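Local coordinates for protein NADP-dependent alcohol dehydrogenase (PDB 2OUI) that catalyses the reversible, NADP(H)-linked interconversion of alcohols and the corresponding aldehydes or ketones, probably with help from its bound zinc ion, at residues A145-D150 with K346-I351; D150-G155 with G312-S317; M181-A186 with I194-S199; L208-T213 with S317-H322. The protein carries 1 engineered substitution. All blocks are in the same frame, centred on the assembly; numbering follows the deposited sequence.

Contact 1 of 4, residues A145-D150 with K346-I351; sequences AVMLSD and KPVVRI. With ZN (zinc ion), chain E.
Lys346 opens the strand with its aliphatic stem laid against Met147, the two side chains sliding past each other in opposite directions. Its CG, anti to the backbone N (chi1 -163°), comes within 3.7 Å of Met147 SD, and it is just as close to the methyl CE of the same methionine. A bend at chi2 (76°) then sends the rest of the lysine, fully extended, away from the thioether. Its NZ ends in polar company, hydrogen-bonded to Pro36 O and salt-bridged to Glu60, while Asp150 OD2, 5.3 Å from Lys346 NZ, is near without touching. That carboxylate oxygen binds the zinc ion at 1.9 Å, with Cys37 and His59 as further ligands, so the lysine belongs to the surroundings of the metal. Pro347 turns to the opposite side of the strand, onto helix 329-339. Val348 faces the turn again. It is modelled in two conformers, and in the one described CG1 meets Met147 CE at 3.5 Å and Val146 CG1 at 3.7 Å. The methionine reaches this valine through successive bends at chi2 and chi3, crossing it at about a right angle. Beyond Val348 the strand diverges from the turn, and Arg350 carries its guanidinium to Leu32 O and Glu356. Strand 346-350 lies between strands 27-34 and 320-325 in the sheet of the GroES-like domain, and the type I turn leading from helix 142-145 into helix 148-161 rests on one of its faces.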
loop_
_atom_site.group_PDB
_atom_site.type_symbol
_atom_site.label_atom_id
_atom_site.label_comp_id
_atom_site.label_asym_id
_atom_site.label_seq_id
_atom_site.Cartn_x
_atom_site.Cartn_y
_atom_site.Cartn_z
ATOM N N ALA A 145 -22.766 -10.860 -19.360
ATOM C CA ALA A 145 -21.302 -10.914 -19.359
ATOM C C ALA A 145 -20.655 -9.746 -20.105
ATOM O O ALA A 145 -19.526 -9.361 -19.774
ATOM C CB ALA A 145 -20.818 -12.237 -19.933
ATOM N N VAL A 146 -21.338 -9.200 -21.121
ATOM C CA VAL A 146 -20.746 -8.100 -21.905
ATOM C C VAL A 146 -20.576 -6.826 -21.060
ATOM O O VAL A 146 -19.762 -5.934 -21.387
ATOM C CB VAL A 146 -21.498 -7.824 -23.233
ATOM C CG1 VAL A 146 -22.841 -7.149 -22.985
ATOM C CG2 VAL A 146 -20.614 -7.007 -24.164
ATOM N N MET A 147 -21.326 -6.756 -19.958
ATOM C CA MET A 147 -21.167 -5.647 -19.001
ATOM C C MET A 147 -19.857 -5.718 -18.235
ATOM O O MET A 147 -19.409 -4.707 -17.689
ATOM C CB MET A 147 -22.330 -5.627 -18.001
ATOM C CG MET A 147 -23.717 -5.458 -18.631
ATOM S SD MET A 147 -23.946 -3.898 -19.506
ATOM C CE MET A 147 -23.751 -4.375 -21.207
ATOM N N LEU A 148 -19.254 -6.904 -18.178
ATOM C CA LEU A 148 -17.919 -7.085 -17.562
ATOM C C LEU A 148 -16.772 -6.385 -18.307
ATOM O O LEU A 148 -15.818 -5.956 -17.693
ATOM C CB LEU A 148 -17.595 -8.585 -17.404
ATOM C CG LEU A 148 -18.480 -9.401 -16.457
ATOM C CD1 LEU A 148 -18.263 -10.894 -16.642
ATOM C CD2 LEU A 148 -18.252 -8.972 -14.983
ATOM N N SER A 149 -16.878 -6.261 -19.631
ATOM C CA SER A 149 -15.772 -5.850 -20.498
ATOM C C SER A 149 -15.250 -4.468 -20.149
ATOM O O SER A 149 -14.048 -4.229 -20.217
ATOM C CB SER A 149 -16.267 -5.796 -21.956
ATOM O OG SER A 149 -16.721 -7.079 -22.359
ATOM N N ASP A 150 -16.179 -3.596 -19.763
ATOM C CA ASP A 150 -15.915 -2.170 -19.582
ATOM C C ASP A 150 -16.733 -1.651 -18.396
ATOM O O ASP A 150 -16.160 -1.039 -17.502
ATOM C CB ASP A 150 -16.245 -1.437 -20.889
ATOM C CG ASP A 150 -15.805 0.031 -20.911
ATOM O OD1 ASP A 150 -15.087 0.488 -19.980
ATOM O OD2 ASP A 150 -16.210 0.727 -21.882
ATOM N N LYS A 346 -27.932 1.085 -20.642
ATOM C CA LYS A 346 -26.998 0.423 -21.553
ATOM C C LYS A 346 -27.760 -0.469 -22.546
ATOM O O LYS A 346 -28.581 -1.271 -22.133
ATOM C CB LYS A 346 -26.021 -0.397 -20.702
ATOM C CG LYS A 346 -24.775 -0.836 -21.381
ATOM C CD LYS A 346 -23.773 0.281 -21.543
ATOM C CE LYS A 346 -22.527 -0.330 -22.151
ATOM N NZ LYS A 346 -21.447 0.670 -22.378
ATOM N N PRO A 347 -27.540 -0.281 -23.861
ATOM C CA PRO A 347 -28.082 -1.218 -24.843
ATOM C C PRO A 347 -27.144 -2.400 -25.063
ATOM O O PRO A 347 -25.928 -2.308 -24.828
ATOM C CB PRO A 347 -28.157 -0.390 -26.130
ATOM C CG PRO A 347 -27.577 0.986 -25.793
ATOM C CD PRO A 347 -26.797 0.813 -24.517
ATOM N N VAL A 348 -27.717 -3.516 -25.480
ATOM C CA VAL A 348 -26.927 -4.668 -25.893
ATOM C C VAL A 348 -27.466 -5.212 -27.199
ATOM O O VAL A 348 -28.665 -5.151 -27.475
ATOM C CB VAL A 348 -26.872 -5.821 -24.855
ATOM C CG1 VAL A 348 -26.006 -5.448 -23.694
ATOM C CG2 VAL A 348 -28.263 -6.240 -24.396
ATOM N N VAL A 349 -26.557 -5.719 -28.018
ATOM C CA VAL A 349 -26.921 -6.295 -29.293
ATOM C C VAL A 349 -26.491 -7.753 -29.267
ATOM O O VAL A 349 -25.358 -8.044 -28.956
ATOM C CB VAL A 349 -26.172 -5.588 -30.440
ATOM C CG1 VAL A 349 -26.500 -6.232 -31.791
ATOM C CG2 VAL A 349 -26.524 -4.093 -30.468
ATOM N N ARG A 350 -27.401 -8.654 -29.627
ATOM C CA ARG A 350 -27.104 -10.074 -29.694
ATOM C C ARG A 350 -26.959 -10.466 -31.163
ATOM O O ARG A 350 -27.748 -10.035 -32.009
ATOM C CB ARG A 350 -28.211 -10.875 -28.993
ATOM C CG ARG A 350 -27.908 -12.358 -28.725
ATOM C CD ARG A 350 -26.810 -12.630 -27.638
ATOM N NE ARG A 350 -26.793 -14.055 -27.274
ATOM C CZ ARG A 350 -26.273 -15.031 -28.023
ATOM N NH1 ARG A 350 -25.677 -14.776 -29.192
ATOM N NH2 ARG A 350 -26.349 -16.288 -27.602
ATOM N N ILE A 351 -25.925 -11.253 -31.461
ATOM C CA ILE A 351 -25.655 -11.727 -32.819
ATOM C C ILE A 351 -25.609 -13.259 -32.804
ATOM O O ILE A 351 -24.943 -13.859 -31.963
ATOM C CB ILE A 351 -24.302 -11.196 -33.380
ATOM C CG1 ILE A 351 -24.229 -9.660 -33.370
ATOM C CG2 ILE A 351 -24.081 -11.692 -34.811
ATOM C CD1 ILE A 351 -23.654 -9.086 -32.103
HETATM ZN ZN ZN E . -16.108 2.253 -22.942
#

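Contact 2 of 4, residues D150-G155 with G312-S317; sequences DMVTTG and GKLDTS. With ZN (zinc ion), chain E.
Val152 projects from helix 148-161 toward the loop that follows helix 298-310 and meets Leu314 and Thr316 there, a purely apolar helix-to-loop contact at the junction of the catalytic and Rossmann domains of the medium-chain dehydrogenase fold. The loop leaves its helix through a Schellman motif, with Gly312 at positive phi. Starting from CB of Val152, which stays back from the loop, the side chain splits into two methyls that serve different partners. CG1, anti to the backbone N (chi1 177°), meets Leu314 CD2 head-on, tip to tip, at 3.9 Å. CG2 lies beside the backbone N and touches Thr316 CG2 at 3.7 Å, the two side chains crossing nearly at right angles. The same CG2 is also 3.7 Å from Met181 SD of helix 177-188, so this branch fills the angle between the loop and the Rossmann helix. Leu305 of helix 298-310 packs on the valine as well. Thr316 presents its methyl to Val152 because its hydroxyl is turned the other way, to a hydrogen bond with Asp144 O. Two residues before the valine, the helix supplies Asp150 to the zinc ion, well away from the loop. Beyond the apolar patch, the loop is tied by an Asx turn: Asp315 OD1 receives Ser317 N at 3.0 Å from above the carboxylate plane, and accepts from Ser317 OG at 2.6 Å with the syn lone pair of OD1.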
loop_
_atom_site.group_PDB
_atom_site.type_symbol
_atom_site.label_atom_id
_atom_site.label_comp_id
_atom_site.label_asym_id
_atom_site.label_seq_id
_atom_site.Cartn_x
_atom_site.Cartn_y
_atom_site.Cartn_z
ATOM N N ASP A 150 -16.179 -3.596 -19.763
ATOM C CA ASP A 150 -15.915 -2.170 -19.582
ATOM C C ASP A 150 -16.733 -1.651 -18.396
ATOM O O ASP A 150 -16.160 -1.039 -17.502
ATOM C CB ASP A 150 -16.245 -1.437 -20.889
ATOM C CG ASP A 150 -15.805 0.031 -20.911
ATOM O OD1 ASP A 150 -15.087 0.488 -19.980
ATOM O OD2 ASP A 150 -16.210 0.727 -21.882
ATOM N N MET A 151 -18.040 -1.915 -18.340
ATOM C CA MET A 151 -18.857 -1.229 -17.310
ATOM C C MET A 151 -18.516 -1.656 -15.885
ATOM O O MET A 151 -18.220 -0.816 -15.036
ATOM C CB MET A 151 -20.354 -1.372 -17.561
ATOM C CG MET A 151 -20.817 -0.823 -18.935
ATOM S SD MET A 151 -20.571 0.963 -19.091
ATOM C CE MET A 151 -18.967 1.103 -19.882
ATOM N N VAL A 152 -18.532 -2.956 -15.631
ATOM C CA VAL A 152 -18.204 -3.445 -14.283
ATOM C C VAL A 152 -16.752 -3.125 -13.926
ATOM O O VAL A 152 -16.486 -2.597 -12.838
ATOM C CB VAL A 152 -18.410 -4.923 -14.156
ATOM C CG1 VAL A 152 -17.976 -5.371 -12.762
ATOM C CG2 VAL A 152 -19.894 -5.264 -14.428
ATOM N N THR A 153 -15.819 -3.441 -14.830
ATOM C CA THR A 153 -14.403 -3.234 -14.544
ATOM C C THR A 153 -14.023 -1.768 -14.338
ATOM O O THR A 153 -13.295 -1.446 -13.403
ATOM C CB THR A 153 -13.465 -3.959 -15.539
ATOM O OG1 THR A 153 -12.108 -3.684 -15.156
ATOM C CG2 THR A 153 -13.714 -3.501 -16.987
ATOM N N THR A 154 -14.565 -0.873 -15.159
ATOM C CA THR A 154 -14.268 0.557 -15.006
ATOM C C THR A 154 -14.945 1.117 -13.757
ATOM O O THR A 154 -14.314 1.845 -12.989
ATOM C CB THR A 154 -14.696 1.344 -16.248
ATOM O OG1 THR A 154 -14.023 0.770 -17.386
ATOM C CG2 THR A 154 -14.317 2.813 -16.113
ATOM N N GLY A 155 -16.212 0.779 -13.556
ATOM C CA GLY A 155 -16.944 1.209 -12.369
ATOM C C GLY A 155 -16.255 0.755 -11.087
ATOM O O GLY A 155 -16.002 1.578 -10.190
ATOM N N GLY A 312 -23.685 -15.112 -7.520
ATOM C CA GLY A 312 -24.966 -14.457 -7.190
ATOM C C GLY A 312 -24.799 -13.169 -6.407
ATOM O O GLY A 312 -25.744 -12.676 -5.782
ATOM N N LYS A 313 -23.585 -12.632 -6.444
ATOM C CA LYS A 313 -23.206 -11.429 -5.687
ATOM C C LYS A 313 -23.155 -10.146 -6.516
ATOM O O LYS A 313 -22.871 -9.061 -5.987
ATOM C CB LYS A 313 -21.851 -11.669 -5.015
ATOM C CG LYS A 313 -21.883 -12.843 -4.059
ATOM C CD LYS A 313 -20.598 -12.955 -3.271
ATOM C CE LYS A 313 -20.753 -14.036 -2.230
ATOM N NZ LYS A 313 -19.531 -14.107 -1.342
ATOM N N LEU A 314 -23.412 -10.256 -7.807
ATOM C CA LEU A 314 -23.489 -9.083 -8.684
ATOM C C LEU A 314 -24.467 -9.365 -9.815
ATOM O O LEU A 314 -24.328 -10.370 -10.497
ATOM C CB LEU A 314 -22.122 -8.748 -9.285
ATOM C CG LEU A 314 -22.060 -7.557 -10.262
ATOM C CD1 LEU A 314 -22.439 -6.223 -9.571
ATOM C CD2 LEU A 314 -20.666 -7.431 -10.904
ATOM N N ASP A 315 -25.443 -8.475 -10.003
ATOM C CA ASP A 315 -26.447 -8.622 -11.048
ATOM C C ASP A 315 -26.285 -7.472 -12.028
ATOM O O ASP A 315 -26.621 -6.324 -11.713
ATOM C CB ASP A 315 -27.851 -8.657 -10.428
ATOM C CG ASP A 315 -28.968 -8.632 -11.470
ATOM O OD1 ASP A 315 -28.691 -8.854 -12.664
ATOM O OD2 ASP A 315 -30.127 -8.385 -11.084
ATOM N N THR A 316 -25.732 -7.774 -13.199
ATOM C CA THR A 316 -25.468 -6.742 -14.204
ATOM C C THR A 316 -26.656 -6.553 -15.153
ATOM O O THR A 316 -26.632 -5.663 -16.004
ATOM C CB THR A 316 -24.226 -7.078 -15.065
ATOM O OG1 THR A 316 -24.438 -8.310 -15.756
ATOM C CG2 THR A 316 -22.988 -7.208 -14.223
ATOM N N SER A 317 -27.674 -7.406 -15.028
ATOM C CA SER A 317 -28.835 -7.306 -15.918
ATOM C C SER A 317 -29.596 -5.993 -15.744
ATOM O O SER A 317 -30.214 -5.517 -16.697
ATOM C CB SER A 317 -29.781 -8.498 -15.749
ATOM O OG SER A 317 -30.489 -8.412 -14.516
HETATM ZN ZN ZN E . -16.108 2.253 -22.942
#

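Contact 3 of 4, residues M181-A186 with I194-S199; sequences MSVAGA and IFAVGS. With EDO (1,2-ethanediol), chain J.
Ile194 CD1 makes the closer half of this contact, reaching from the start of its strand toward the helix to lie 4.0 Å from Val183 O and 4.1 Å from Ala186 CB. With chi1 at -61°, CG1 stands beside the backbone N, and the nearly extended chi2 carries the delta methyl on toward the helix. The second branch, CG2, is left at 4.4 Å from Val183 CG1. Further along, Val183 CG2 lies 4.3 Å from Ala196 CB, a looser contact in which the alanine offers one methyl to the valine. Val183 also rests on Val172 of the neighbouring strand 170-173. These are elements of the first beta-alpha-beta unit of the Rossmann fold: strand 170-173, helix 177-188 and strand 194-197, with the helix running back antiparallel to the strand (173° between the short axes, 9.9 Å apart). The N-terminal end of the strand also borders the second subunit, whose Lys313 packs on Ile194. At the other end the chain departs from the helix. Past Val197 the partly exposed Gly198 and Ser199 make no contact with residues 181-186, and a molecule of 1,2-ethanediol sits there instead. Ser199 N gives its O1 an almost straight bond, 2.7 Å long with a 171° angle at the hydrogen, and Arg200 N and Ile175 N bond the same diol. In NADP-dependent relatives this end of the second strand typically lies near the phosphate-bearing adenosine ribose.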
loop_
_atom_site.group_PDB
_atom_site.type_symbol
_atom_site.label_atom_id
_atom_site.label_comp_id
_atom_site.label_asym_id
_atom_site.label_seq_id
_atom_site.Cartn_x
_atom_site.Cartn_y
_atom_site.Cartn_z
ATOM N N MET A 181 -21.961 1.034 -11.546
ATOM C CA MET A 181 -21.012 -0.013 -11.198
ATOM C C MET A 181 -20.016 0.480 -10.156
ATOM O O MET A 181 -19.514 -0.317 -9.381
ATOM C CB MET A 181 -20.332 -0.634 -12.426
ATOM C CG MET A 181 -21.285 -1.546 -13.256
ATOM S SD MET A 181 -21.830 -2.952 -12.237
ATOM C CE MET A 181 -23.499 -2.520 -11.734
ATOM N N SER A 182 -19.783 1.801 -10.110
ATOM C CA SER A 182 -18.962 2.390 -9.022
ATOM C C SER A 182 -19.701 2.358 -7.676
ATOM O O SER A 182 -19.070 2.189 -6.625
ATOM C CB SER A 182 -18.577 3.835 -9.331
ATOM O OG SER A 182 -17.625 3.896 -10.389
ATOM N N VAL A 183 -21.021 2.566 -7.707
ATOM C CA VAL A 183 -21.855 2.322 -6.553
ATOM C C VAL A 183 -21.762 0.868 -6.129
ATOM O O VAL A 183 -21.568 0.574 -4.943
ATOM C CB VAL A 183 -23.336 2.754 -6.785
ATOM C CG1 VAL A 183 -24.222 2.318 -5.605
ATOM C CG2 VAL A 183 -23.433 4.289 -6.960
ATOM N N ALA A 184 -21.944 -0.046 -7.076
ATOM C CA ALA A 184 -21.858 -1.472 -6.738
ATOM C C ALA A 184 -20.441 -1.833 -6.223
ATOM O O ALA A 184 -20.312 -2.551 -5.229
ATOM C CB ALA A 184 -22.290 -2.351 -7.929
ATOM N N GLY A 185 -19.408 -1.289 -6.862
ATOM C CA GLY A 185 -18.015 -1.491 -6.450
ATOM C C GLY A 185 -17.763 -0.979 -5.032
ATOM O O GLY A 185 -17.191 -1.698 -4.206
ATOM N N ALA A 186 -18.187 0.258 -4.746
ATOM C CA ALA A 186 -18.058 0.826 -3.402
ATOM C C ALA A 186 -18.754 -0.042 -2.354
ATOM O O ALA A 186 -18.216 -0.261 -1.277
ATOM C CB ALA A 186 -18.605 2.278 -3.360
ATOM N N ILE A 194 -23.665 5.648 1.053
ATOM C CA ILE A 194 -23.201 5.978 -0.296
ATOM C C ILE A 194 -24.136 7.012 -0.929
ATOM O O ILE A 194 -25.322 6.728 -1.136
ATOM C CB ILE A 194 -23.088 4.712 -1.238
ATOM C CG1 ILE A 194 -22.081 3.702 -0.692
ATOM C CG2 ILE A 194 -22.636 5.116 -2.627
ATOM C CD1 ILE A 194 -22.200 2.304 -1.362
ATOM N N PHE A 195 -23.613 8.220 -1.184
ATOM C CA PHE A 195 -24.356 9.252 -1.919
ATOM C C PHE A 195 -24.118 9.024 -3.401
ATOM O O PHE A 195 -22.987 8.791 -3.806
ATOM C CB PHE A 195 -23.832 10.647 -1.582
ATOM C CG PHE A 195 -24.026 11.035 -0.142
ATOM C CD1 PHE A 195 -23.039 10.775 0.804
ATOM C CD2 PHE A 195 -25.191 11.662 0.249
ATOM C CE1 PHE A 195 -23.246 11.141 2.147
ATOM C CE2 PHE A 195 -25.402 12.035 1.583
ATOM C CZ PHE A 195 -24.409 11.775 2.531
ATOM N N ALA A 196 -25.175 9.112 -4.193
ATOM C CA ALA A 196 -25.085 8.920 -5.652
ATOM C C ALA A 196 -25.635 10.193 -6.294
ATOM O O ALA A 196 -26.820 10.502 -6.172
ATOM C CB ALA A 196 -25.905 7.695 -6.078
ATOM N N VAL A 197 -24.760 10.940 -6.958
ATOM C CA VAL A 197 -25.137 12.196 -7.570
ATOM C C VAL A 197 -25.538 11.916 -9.017
ATOM O O VAL A 197 -24.707 11.541 -9.854
ATOM C CB VAL A 197 -23.972 13.204 -7.526
ATOM C CG1 VAL A 197 -24.356 14.499 -8.234
ATOM C CG2 VAL A 197 -23.549 13.460 -6.066
ATOM N N GLY A 198 -26.822 12.071 -9.295
ATOM C CA GLY A 198 -27.328 11.906 -10.659
ATOM C C GLY A 198 -28.685 12.570 -10.754
ATOM O O GLY A 198 -29.276 12.973 -9.739
ATOM N N SER A 199 -29.191 12.687 -11.971
ATOM C CA SER A 199 -30.488 13.323 -12.159
ATOM C C SER A 199 -31.415 12.601 -13.142
ATOM O O SER A 199 -32.631 12.841 -13.118
ATOM C CB SER A 199 -30.309 14.798 -12.519
ATOM O OG SER A 199 -29.338 14.934 -13.545
HETATM C C1 EDO J . -27.646 10.206 -14.570
HETATM O O1 EDO J . -27.978 11.513 -14.090
HETATM C C2 EDO J . -26.139 10.125 -14.762
HETATM O O2 EDO J . -25.486 10.956 -13.785
#

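Contact 4 of 4, residues L208-T213 with S317-H322; sequences LEYGAT and SKLITH
Tyr210 and Lys318 lie alongside each other, pointing in opposite directions, with the lysine's CD over one face of the phenol ring, near its rim. Lys318 CD stands 4.2 Å from the centroid of the Tyr210 ring, 24° off the normal, a CH-pi contact. Nearer the lysine backbone, Lys318 CB touches Tyr210 OH at 3.4 Å. The ammonium group is much further from the Tyr210 ring, with NZ 6.0 Å from its centroid, so any cation-pi attraction is weak at most. Bends at chi3 and chi4 (-73°) lead that end instead to Glu209, whose extended side chain passes over the lysine at a slant. Lys318 NZ and Glu209 OE1 form a salt bridge at 3.3 Å, a weak hydrogen bond on the exposed margin of the contact. Glu209 and Tyr210 sit where helix 201-209 of the Rossmann domain ends in a Schellman motif, with Gly211 taking the positive phi; Lys318 and Leu319 belong to the 3-10 segment leading into strand 320-325 of the catalytic-domain sheet, so the contact bridges the two domains. Leu319 approaches Tyr210 at roughly a right angle, its CG 3.8 Å from Tyr210 OH and its CD2 4.3 Å from Tyr210 CE2, and packs onward against Leu180 and Met181 of helix 177-188. The phenol oxygen, hemmed in by carbon from Lys318 and Leu319, is hydrogen-bonded to the backbone carbonyl of Asp315.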
loop_
_atom_site.group_PDB
_atom_site.type_symbol
_atom_site.label_atom_id
_atom_site.label_comp_id
_atom_site.label_asym_id
_atom_site.label_seq_id
_atom_site.Cartn_x
_atom_site.Cartn_y
_atom_site.Cartn_z
ATOM N N LEU A 208 -30.027 2.972 -6.040
ATOM C CA LEU A 208 -30.534 2.454 -4.768
ATOM C C LEU A 208 -30.550 0.920 -4.752
ATOM O O LEU A 208 -30.396 0.303 -3.700
ATOM C CB LEU A 208 -31.925 3.022 -4.427
ATOM C CG LEU A 208 -31.974 4.508 -4.055
ATOM C CD1 LEU A 208 -33.421 4.982 -3.764
ATOM C CD2 LEU A 208 -31.102 4.778 -2.866
ATOM N N GLU A 209 -30.711 0.292 -5.910
ATOM C CA GLU A 209 -30.682 -1.177 -5.939
ATOM C C GLU A 209 -29.277 -1.768 -5.838
ATOM O O GLU A 209 -29.123 -2.948 -5.545
ATOM C CB GLU A 209 -31.407 -1.725 -7.176
ATOM C CG GLU A 209 -32.889 -1.391 -7.187
ATOM C CD GLU A 209 -33.675 -2.119 -8.284
ATOM O OE1 GLU A 209 -33.098 -2.984 -8.983
ATOM O OE2 GLU A 209 -34.885 -1.828 -8.437
ATOM N N TYR A 210 -28.249 -0.951 -6.064
ATOM C CA TYR A 210 -26.873 -1.452 -6.072
ATOM C C TYR A 210 -26.099 -1.091 -4.804
ATOM O O TYR A 210 -24.877 -1.305 -4.725
ATOM C CB TYR A 210 -26.146 -0.892 -7.280
ATOM C CG TYR A 210 -26.339 -1.712 -8.550
ATOM C CD1 TYR A 210 -25.989 -3.069 -8.596
ATOM C CD2 TYR A 210 -26.769 -1.098 -9.721
ATOM C CE1 TYR A 210 -26.139 -3.819 -9.791
ATOM C CE2 TYR A 210 -26.907 -1.808 -10.911
ATOM C CZ TYR A 210 -26.600 -3.155 -10.948
ATOM O OH TYR A 210 -26.738 -3.790 -12.150
ATOM N N GLY A 211 -26.804 -0.485 -3.853
ATOM C CA GLY A 211 -26.212 -0.154 -2.569
ATOM C C GLY A 211 -26.100 1.323 -2.251
ATOM O O GLY A 211 -25.632 1.663 -1.161
ATOM N N ALA A 212 -26.514 2.210 -3.161
ATOM C CA ALA A 212 -26.638 3.647 -2.770
ATOM C C ALA A 212 -27.610 3.795 -1.610
ATOM O O ALA A 212 -28.615 3.090 -1.534
ATOM C CB ALA A 212 -27.135 4.521 -3.922
ATOM N N THR A 213 -27.356 4.772 -0.734
ATOM C CA THR A 213 -28.287 5.053 0.352
ATOM C C THR A 213 -28.958 6.410 0.209
ATOM O O THR A 213 -30.027 6.638 0.793
ATOM C CB THR A 213 -27.583 5.004 1.747
ATOM O OG1 THR A 213 -26.470 5.893 1.736
ATOM C CG2 THR A 213 -27.041 3.619 2.046
ATOM N N SER A 317 -27.674 -7.406 -15.028
ATOM C CA SER A 317 -28.835 -7.306 -15.918
ATOM C C SER A 317 -29.596 -5.993 -15.744
ATOM O O SER A 317 -30.214 -5.517 -16.697
ATOM C CB SER A 317 -29.781 -8.498 -15.749
ATOM O OG SER A 317 -30.489 -8.412 -14.516
ATOM N N LYS A 318 -29.551 -5.407 -14.541
ATOM C CA LYS A 318 -30.237 -4.130 -14.261
ATOM C C LYS A 318 -29.714 -2.982 -15.124
ATOM O O LYS A 318 -30.354 -1.943 -15.211
ATOM C CB LYS A 318 -30.063 -3.718 -12.800
ATOM C CG LYS A 318 -30.727 -4.616 -11.774
ATOM C CD LYS A 318 -30.340 -4.054 -10.380
ATOM C CE LYS A 318 -30.068 -5.127 -9.342
ATOM N NZ LYS A 318 -31.354 -5.750 -8.931
ATOM N N LEU A 319 -28.528 -3.153 -15.711
ATOM C CA LEU A 319 -27.933 -2.135 -16.572
ATOM C C LEU A 319 -28.545 -2.122 -17.962
ATOM O O LEU A 319 -28.422 -1.144 -18.682
ATOM C CB LEU A 319 -26.425 -2.371 -16.734
ATOM C CG LEU A 319 -25.555 -2.266 -15.480
ATOM C CD1 LEU A 319 -24.090 -2.628 -15.790
ATOM C CD2 LEU A 319 -25.650 -0.861 -14.905
ATOM N N ILE A 320 -29.163 -3.228 -18.350
ATOM C CA ILE A 320 -29.603 -3.408 -19.741
ATOM C C ILE A 320 -31.010 -2.853 -19.927
ATOM O O ILE A 320 -31.997 -3.395 -19.393
ATOM C CB ILE A 320 -29.574 -4.889 -20.137
ATOM C CG1 ILE A 320 -28.158 -5.468 -19.989
ATOM C CG2 ILE A 320 -30.095 -5.083 -21.589
ATOM C CD1 ILE A 320 -28.112 -6.992 -20.105
ATOM N N THR A 321 -31.120 -1.797 -20.719
ATOM C CA THR A 321 -32.425 -1.162 -20.936
ATOM C C THR A 321 -32.992 -1.378 -22.338
ATOM O O THR A 321 -34.183 -1.227 -22.550
ATOM C CB THR A 321 -32.353 0.344 -20.689
ATOM O OG1 THR A 321 -31.243 0.891 -21.423
ATOM C CG2 THR A 321 -32.167 0.617 -19.186
ATOM N N HIS A 322 -32.123 -1.693 -23.288
ATOM C CA HIS A 322 -32.502 -1.800 -24.695
ATOM C C HIS A 322 -31.813 -3.029 -25.258
ATOM O O HIS A 322 -30.611 -3.208 -25.061
ATOM C CB HIS A 322 -32.007 -0.583 -25.469
ATOM C CG HIS A 322 -32.696 0.695 -25.114
ATOM N ND1 HIS A 322 -32.404 1.404 -23.967
ATOM C CD2 HIS A 322 -33.640 1.408 -25.769
ATOM C CE1 HIS A 322 -33.155 2.491 -23.924
ATOM N NE2 HIS A 322 -33.918 2.513 -25.003
#

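In the fold
Contacts 1, 2 and 3 are buried and meet through apolar groups, including the stem of a lysine and the methyl of a threonine, whereas contact 4 runs from a buried tyrosine to a charged pair at the surface. Contacts 1 and 2 share helix 148-161 and Asp150, so the zinc site borders both; Met147 of the first also packs on Thr316 of the second. Contact 4 continues contact 2 through Ser317 and joins contact 1 by backbone bonding between strands 320-325 and 346-350. Contact 3 lies wholly within the Rossmann domain, its centre about 20 Å from that of contact 1. Met181 of its helix touches both Val152 and Tyr210, linking it to contacts 2 and 4.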